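Side-chain contacts in putative Nitroreductase (Anabaena variabilis ATCC 29413, PDB 3EO7), which binds flavin mononucleotide and is probably an FMN-dependent oxidoreductase of the nitroreductase type: residues L97-S102 with L193-L198; G83-M88 with T330-R335. All coordinates share one frame; numbering follows the deposited sequence.

Contact 1 of 2, residues L97-S102 with L193-L198; sequences LRAAPS and LGNIEL. With FMN (flavin mononucleotide), chain B.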
loop_
_atom_site.group_PDB
_atom_site.type_symbol
_atom_site.label_atom_id
_atom_site.label_comp_id
_atom_site.label_asym_id
_atom_site.label_seq_id
_atom_site.Cartn_x
_atom_site.Cartn_y
_atom_site.Cartn_z
ATOM N N LEU A 97 6.888 15.881 2.285
ATOM C CA LEU A 97 6.328 14.644 2.743
ATOM C C LEU A 97 4.829 14.674 2.500
ATOM O O LEU A 97 4.203 15.741 2.411
ATOM C CB LEU A 97 6.631 14.424 4.223
ATOM C CG LEU A 97 8.101 14.538 4.640
ATOM C CD1 LEU A 97 8.202 14.224 6.135
ATOM C CD2 LEU A 97 9.036 13.636 3.846
ATOM N N ARG A 98 4.279 13.485 2.378
ATOM C CA ARG A 98 2.906 13.320 1.944
ATOM C C ARG A 98 2.049 12.487 2.857
ATOM O O ARG A 98 2.512 11.870 3.824
ATOM C CB ARG A 98 2.905 12.679 0.533
ATOM C CG ARG A 98 3.893 13.309 -0.450
ATOM C CD ARG A 98 3.678 12.883 -1.896
ATOM N NE ARG A 98 4.796 13.399 -2.693
ATOM C CZ ARG A 98 4.930 13.270 -3.997
ATOM N NH1 ARG A 98 3.990 12.707 -4.719
ATOM N NH2 ARG A 98 6.023 13.747 -4.584
ATOM N N ALA A 99 0.762 12.456 2.517
ATOM C CA ALA A 99 -0.224 11.678 3.263
ATOM C C ALA A 99 0.149 10.197 3.286
ATOM O O ALA A 99 -0.185 9.477 4.231
ATOM C CB ALA A 99 -1.640 11.866 2.659
ATOM N N ALA A 100 0.752 9.711 2.203
ATOM C CA ALA A 100 1.221 8.340 2.126
ATOM C C ALA A 100 2.751 8.322 2.364
ATOM O O ALA A 100 3.458 9.162 1.808
ATOM C CB ALA A 100 0.946 7.738 0.749
ATOM N N PRO A 101 3.233 7.360 3.187
ATOM C CA PRO A 101 4.675 7.166 3.389
ATOM C C PRO A 101 5.258 6.576 2.108
ATOM O O PRO A 101 4.519 6.124 1.241
ATOM C CB PRO A 101 4.753 6.166 4.541
ATOM C CG PRO A 101 3.457 5.367 4.403
ATOM C CD PRO A 101 2.433 6.378 3.960
ATOM N N SER A 102 6.573 6.615 1.977
ATOM C CA SER A 102 7.245 6.052 0.798
ATOM C C SER A 102 8.668 5.703 1.164
ATOM O O SER A 102 9.361 6.518 1.810
ATOM C CB SER A 102 7.288 7.064 -0.355
ATOM O OG SER A 102 8.199 6.692 -1.386
ATOM N N LEU A 193 -3.100 3.115 -1.496
ATOM C CA LEU A 193 -4.394 2.442 -1.594
ATOM C C LEU A 193 -5.140 2.434 -0.269
ATOM O O LEU A 193 -6.365 2.617 -0.263
ATOM C CB LEU A 193 -4.261 1.002 -2.100
ATOM C CG LEU A 193 -3.658 0.766 -3.510
ATOM C CD1 LEU A 193 -3.764 -0.739 -3.848
ATOM C CD2 LEU A 193 -4.347 1.640 -4.568
ATOM N N GLY A 194 -4.417 2.201 0.844
ATOM C CA GLY A 194 -5.030 2.283 2.192
ATOM C C GLY A 194 -5.589 3.688 2.437
ATOM O O GLY A 194 -6.711 3.852 2.954
ATOM N N ASN A 195 -4.859 4.726 2.053
ATOM C CA ASN A 195 -5.410 6.091 2.230
ATOM C C ASN A 195 -6.629 6.322 1.353
ATOM O O ASN A 195 -7.586 6.975 1.768
ATOM C CB ASN A 195 -4.407 7.194 1.892
ATOM C CG ASN A 195 -3.381 7.410 2.944
ATOM O OD1 ASN A 195 -3.481 6.903 4.086
ATOM N ND2 ASN A 195 -2.355 8.157 2.585
ATOM N N ILE A 196 -6.578 5.842 0.121
ATOM C CA ILE A 196 -7.716 6.024 -0.786
ATOM C C ILE A 196 -8.991 5.426 -0.196
ATOM O O ILE A 196 -10.039 6.084 -0.200
ATOM C CB ILE A 196 -7.415 5.506 -2.183
ATOM C CG1 ILE A 196 -6.354 6.378 -2.839
ATOM C CG2 ILE A 196 -8.708 5.463 -3.112
ATOM C CD1 ILE A 196 -5.848 5.795 -4.160
ATOM N N GLU A 197 -8.944 4.201 0.319
ATOM C CA GLU A 197 -10.169 3.655 0.897
ATOM C C GLU A 197 -10.650 4.445 2.120
ATOM O O GLU A 197 -11.857 4.650 2.284
ATOM C CB GLU A 197 -10.098 2.168 1.235
ATOM C CG GLU A 197 -9.006 1.772 2.100
ATOM C CD GLU A 197 -9.471 0.972 3.348
ATOM O OE1 GLU A 197 -10.504 1.226 3.975
ATOM O OE2 GLU A 197 -8.689 0.165 3.787
ATOM N N LEU A 198 -9.726 4.907 2.965
ATOM C CA LEU A 198 -10.128 5.664 4.166
ATOM C C LEU A 198 -10.629 7.078 3.826
ATOM O O LEU A 198 -11.645 7.533 4.357
ATOM C CB LEU A 198 -8.997 5.683 5.192
ATOM C CG LEU A 198 -8.709 4.280 5.748
ATOM C CD1 LEU A 198 -7.372 4.262 6.586
ATOM C CD2 LEU A 198 -9.947 3.762 6.578
HETATM N N1 FMN B . 11.816 4.415 7.422
HETATM C C2 FMN B . 12.994 3.994 8.016
HETATM O O2 FMN B . 13.549 4.677 8.869
HETATM N N3 FMN B . 13.627 2.827 7.680
HETATM C C4 FMN B . 13.156 2.008 6.697
HETATM O O4 FMN B . 13.666 0.880 6.567
HETATM C C4A FMN B . 11.969 2.390 6.074
HETATM N N5 FMN B . 11.466 1.632 5.034
HETATM C C5A FMN B . 10.220 1.970 4.467
HETATM C C6 FMN B . 9.621 1.171 3.500
HETATM C C7 FMN B . 8.401 1.515 2.921
HETATM C C7M FMN B . 7.709 0.550 1.946
HETATM C C8 FMN B . 7.753 2.679 3.314
HETATM C C8M FMN B . 6.342 3.007 2.870
HETATM C C9 FMN B . 8.332 3.504 4.297
HETATM C C9A FMN B . 9.564 3.146 4.872
HETATM N N10 FMN B . 10.147 3.961 5.835
HETATM C C10 FMN B . 11.317 3.586 6.439
HETATM C "C1'" FMN B . 9.616 5.349 6.127
HETATM C "C2'" FMN B . 9.972 6.366 5.062
HETATM O "O2'" FMN B . 11.335 6.807 5.248
HETATM C "C3'" FMN B . 8.990 7.533 5.135
HETATM O "O3'" FMN B . 7.682 7.096 4.754
HETATM C "C4'" FMN B . 9.418 8.765 4.315
HETATM O "O4'" FMN B . 10.675 9.306 4.810
HETATM C "C5'" FMN B . 8.336 9.826 4.362
HETATM O "O5'" FMN B . 8.051 10.234 5.673
HETATM P P FMN B . 6.603 10.113 6.297
HETATM O O1P FMN B . 6.249 8.631 6.366
HETATM O O2P FMN B . 6.729 10.738 7.682
HETATM O O3P FMN B . 5.618 10.864 5.451
#
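The amide of Asn-195 reaches the carbonyl of Ala-99 from above rather than head-on. ND2 donates to Ala-99 O at 3.0 Å with a fairly straight N-H...O angle of 156°, yet it stands over the carbonyl plane, 75° out of it, so the bond does not use a lone pair of the oxygen. The acceptor does lie close to the plane of the Asn-195 amide. CG is turned anti to the carbonyl carbon of its own residue (chi1 -77°), which sends the amide off helix 181-202 toward the turn that follows strand 93-98. There the methyls of Ala-99 and Ala-100 approach the same nitrogen, each CB lying 3.8 Å from ND2. ND2 also donates to Ser-81 O, and OD1 accepts from Gln-465, so both ends of the buried amide are engaged and its rotation is fixed. Ala-99 O in turn receives a second donor, Arg-334 NE. On the far side of the turn the same segment meets the flavin: Ser-102 N donates to O3' of FMN at 3.0 Å, and CG of Pro-101 lies 4.0 Å from the C8M methyl of the isoalloxazine. One asparagine thus ties the helix to a backbone carbonyl that also holds a phosphate-binding arginine, making Asn-195 a second-shell residue of the FMN site.

Contact 2 of 2, residues G83-M88 with T330-R335; sequences GLTARM and TMHKRR. With FMN (flavin mononucleotide), chain B.
Both terminal nitrogens of Arg-335 converge on a single oxygen, Thr-85 OG1, at 2.9 Å from NH1 and 3.1 Å from NH2. The hydroxyl oxygen lies exactly in the guanidinium plane. Along the adjoining NE/NH2 edge, NH2 donates to O3P of FMN at 2.7 Å and NE to O2P at 2.8 Å. Bends at chi2 (-88°) and chi3 (68°) turn this NE/NH2 edge to the phosphate and leave the NH1/NH2 end for Thr-85. Arg-334 adds a second guanidinium, its NH1 bonded to O1P and its NH2 to O3P, so O3P is shared by the two arginines. Water 1 joins Thr-85 OG1 to the backbone oxygens of Met-331 and Arg-334, and water 2 donates to both Thr-85 O and His-332 O. Farther out, the methyl of Ala-86 covers one face of the Arg-335 guanidinium, CB lying 3.4 Å from NH1, and CG2 of Thr-85 approaches the His-332 ring obliquely, 3.9 Å from ND1. Thr-85 and Ala-86 form a classic beta bulge opposite Leu-97, which turns both side chains toward the arginine. The two positive groups probably balance the phosphate charge, with Thr-85 holding the guanidinium of Arg-335 in place for it.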
loop_
_atom_site.group_PDB
_atom_site.type_symbol
_atom_site.label_atom_id
_atom_site.label_comp_id
_atom_site.label_asym_id
_atom_site.label_seq_id
_atom_site.Cartn_x
_atom_site.Cartn_y
_atom_site.Cartn_z
ATOM N N GLY A 83 -1.851 14.098 -0.595
ATOM C CA GLY A 83 -1.507 15.493 -0.494
ATOM C C GLY A 83 -0.203 15.677 0.240
ATOM O O GLY A 83 0.253 14.774 0.961
ATOM N N LEU A 84 0.377 16.860 0.074
ATOM C CA LEU A 84 1.587 17.236 0.830
ATOM C C LEU A 84 1.214 17.600 2.261
ATOM O O LEU A 84 0.336 18.428 2.449
ATOM C CB LEU A 84 2.290 18.378 0.131
ATOM C CG LEU A 84 2.728 18.155 -1.292
ATOM C CD1 LEU A 84 3.599 19.393 -1.705
ATOM C CD2 LEU A 84 3.449 16.793 -1.494
ATOM N N THR A 85 1.831 16.956 3.265
ATOM C CA THR A 85 1.480 17.232 4.667
ATOM C C THR A 85 2.637 17.715 5.554
ATOM O O THR A 85 2.414 18.062 6.719
ATOM C CB THR A 85 0.763 16.021 5.290
ATOM O OG1 THR A 85 1.685 14.945 5.451
ATOM C CG2 THR A 85 -0.415 15.617 4.446
ATOM N N ALA A 86 3.855 17.753 5.008
ATOM C CA ALA A 86 5.016 18.286 5.750
ATOM C C ALA A 86 6.137 18.623 4.806
ATOM O O ALA A 86 6.139 18.248 3.635
ATOM C CB ALA A 86 5.521 17.287 6.808
ATOM N N ARG A 87 7.127 19.323 5.338
ATOM C CA ARG A 87 8.291 19.593 4.540
ATOM C C ARG A 87 9.530 19.374 5.395
ATOM O O ARG A 87 9.470 19.508 6.626
ATOM C CB ARG A 87 8.182 20.953 3.887
ATOM C CG ARG A 87 8.206 22.158 4.762
ATOM C CD ARG A 87 7.455 23.268 4.044
ATOM N NE ARG A 87 8.138 24.558 4.071
ATOM C CZ ARG A 87 8.762 25.123 3.026
ATOM N NH1 ARG A 87 8.786 24.544 1.823
ATOM N NH2 ARG A 87 9.358 26.302 3.178
HETATM N N MSE A 88 10.618 18.935 4.758
HETATM C CA MSE A 88 11.909 18.610 5.409
HETATM C C MSE A 88 13.046 19.199 4.573
HETATM O O MSE A 88 13.044 18.997 3.348
HETATM C CB MSE A 88 12.105 17.089 5.425
HETATM C CG MSE A 88 12.005 16.317 6.750
HETATM SE SE MSE A 88 11.040 17.113 8.226
HETATM C CE MSE A 88 10.374 15.455 9.025
ATOM N N THR A 330 -5.547 12.567 12.123
ATOM C CA THR A 330 -4.496 11.569 12.125
ATOM C C THR A 330 -3.872 11.381 10.729
ATOM O O THR A 330 -2.644 11.357 10.605
ATOM C CB THR A 330 -5.003 10.249 12.727
ATOM O OG1 THR A 330 -5.171 10.430 14.153
ATOM C CG2 THR A 330 -4.042 9.131 12.444
HETATM N N MSE A 331 -4.701 11.331 9.694
HETATM C CA MSE A 331 -4.199 11.191 8.342
HETATM C C MSE A 331 -3.352 12.392 7.977
HETATM O O MSE A 331 -2.310 12.267 7.336
HETATM C CB MSE A 331 -5.336 11.011 7.352
HETATM C CG MSE A 331 -6.018 9.670 7.518
HETATM SE SE MSE A 331 -7.429 9.372 6.224
HETATM C CE MSE A 331 -6.333 8.788 4.696
ATOM N N HIS A 332 -3.765 13.569 8.432
ATOM C CA HIS A 332 -3.003 14.757 8.107
ATOM C C HIS A 332 -1.658 14.841 8.840
ATOM O O HIS A 332 -0.666 15.255 8.245
ATOM C CB HIS A 332 -3.839 16.026 8.353
ATOM C CG HIS A 332 -3.119 17.280 7.978
ATOM N ND1 HIS A 332 -2.916 17.655 6.665
ATOM C CD2 HIS A 332 -2.543 18.240 8.739
ATOM C CE1 HIS A 332 -2.236 18.788 6.636
ATOM N NE2 HIS A 332 -1.992 19.160 7.880
ATOM N N LYS A 333 -1.615 14.431 10.108
ATOM C CA LYS A 333 -0.406 14.577 10.942
ATOM C C LYS A 333 0.552 13.392 10.902
ATOM O O LYS A 333 1.683 13.483 11.387
ATOM C CB LYS A 333 -0.788 14.865 12.393
ATOM C CG LYS A 333 -1.310 13.706 13.172
ATOM C CD LYS A 333 -1.692 14.155 14.596
ATOM C CE LYS A 333 -2.240 12.995 15.430
ATOM N NZ LYS A 333 -2.661 13.450 16.801
ATOM N N ARG A 334 0.092 12.286 10.316
ATOM C CA ARG A 334 0.826 11.027 10.323
ATOM C C ARG A 334 2.221 11.189 9.767
ATOM O O ARG A 334 2.397 11.688 8.658
ATOM C CB ARG A 334 0.091 9.998 9.468
ATOM C CG ARG A 334 0.833 8.638 9.394
ATOM C CD ARG A 334 0.724 7.970 8.037
ATOM N NE ARG A 334 1.278 8.804 6.953
ATOM C CZ ARG A 334 2.560 8.982 6.697
ATOM N NH1 ARG A 334 3.488 8.363 7.402
ATOM N NH2 ARG A 334 2.900 9.758 5.686
ATOM N N ARG A 335 3.209 10.759 10.544
ATOM C CA ARG A 335 4.605 10.703 10.111
ATOM C C ARG A 335 5.177 9.351 10.530
ATOM O O ARG A 335 4.722 8.761 11.522
ATOM C CB ARG A 335 5.420 11.784 10.814
ATOM C CG ARG A 335 5.008 13.222 10.515
ATOM C CD ARG A 335 5.703 13.804 9.305
ATOM N NE ARG A 335 5.326 13.193 8.026
ATOM C CZ ARG A 335 4.316 13.608 7.270
ATOM N NH1 ARG A 335 3.564 14.633 7.635
ATOM N NH2 ARG A 335 4.085 13.030 6.094
HETATM N N1 FMN B . 11.816 4.415 7.422
HETATM C C2 FMN B . 12.994 3.994 8.016
HETATM O O2 FMN B . 13.549 4.677 8.869
HETATM N N3 FMN B . 13.627 2.827 7.680
HETATM C C4 FMN B . 13.156 2.008 6.697
HETATM O O4 FMN B . 13.666 0.880 6.567
HETATM C C4A FMN B . 11.969 2.390 6.074
HETATM N N5 FMN B . 11.466 1.632 5.034
HETATM C C5A FMN B . 10.220 1.970 4.467
HETATM C C6 FMN B . 9.621 1.171 3.500
HETATM C C7 FMN B . 8.401 1.515 2.921
HETATM C C7M FMN B . 7.709 0.550 1.946
HETATM C C8 FMN B . 7.753 2.679 3.314
HETATM C C8M FMN B . 6.342 3.007 2.870
HETATM C C9 FMN B . 8.332 3.504 4.297
HETATM C C9A FMN B . 9.564 3.146 4.872
HETATM N N10 FMN B . 10.147 3.961 5.835
HETATM C C10 FMN B . 11.317 3.586 6.439
HETATM C "C1'" FMN B . 9.616 5.349 6.127
HETATM C "C2'" FMN B . 9.972 6.366 5.062
HETATM O "O2'" FMN B . 11.335 6.807 5.248
HETATM C "C3'" FMN B . 8.990 7.533 5.135
HETATM O "O3'" FMN B . 7.682 7.096 4.754
HETATM C "C4'" FMN B . 9.418 8.765 4.315
HETATM O "O4'" FMN B . 10.675 9.306 4.810
HETATM C "C5'" FMN B . 8.336 9.826 4.362
HETATM O "O5'" FMN B . 8.051 10.234 5.673
HETATM P P FMN B . 6.603 10.113 6.297
HETATM O O1P FMN B . 6.249 8.631 6.366
HETATM O O2P FMN B . 6.729 10.738 7.682
HETATM O O3P FMN B . 5.618 10.864 5.451
HETATM O O HOH W 1 0.554 12.734 6.691
HETATM O O HOH W 2 1.224 17.246 8.926
#

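In the fold
Contact 1 is buried near the centre of the chain, whereas contact 2 lies at the surface, its centre about 17 Å from the centre of the chain. The contact centres are about 10 Å apart. Strand 84-90 supplies one side of contact 2, and the turn just after its antiparallel partner 93-98 one side of contact 1. Segment 193-198 falls in the first nitroreductase-family region and 330-335 in the second, so contact 2 joins the two at the cofactor. Contact 1 is small and relies on a neutral, buried amide bonded to protein partners; contact 2 is larger, charged and water-bridged. Segment 97-102 packs along ribityl chain, ring methyl and phosphate, hydrogen-bonding at O3', while 330-335 supplies the arginine bonds to the phosphate.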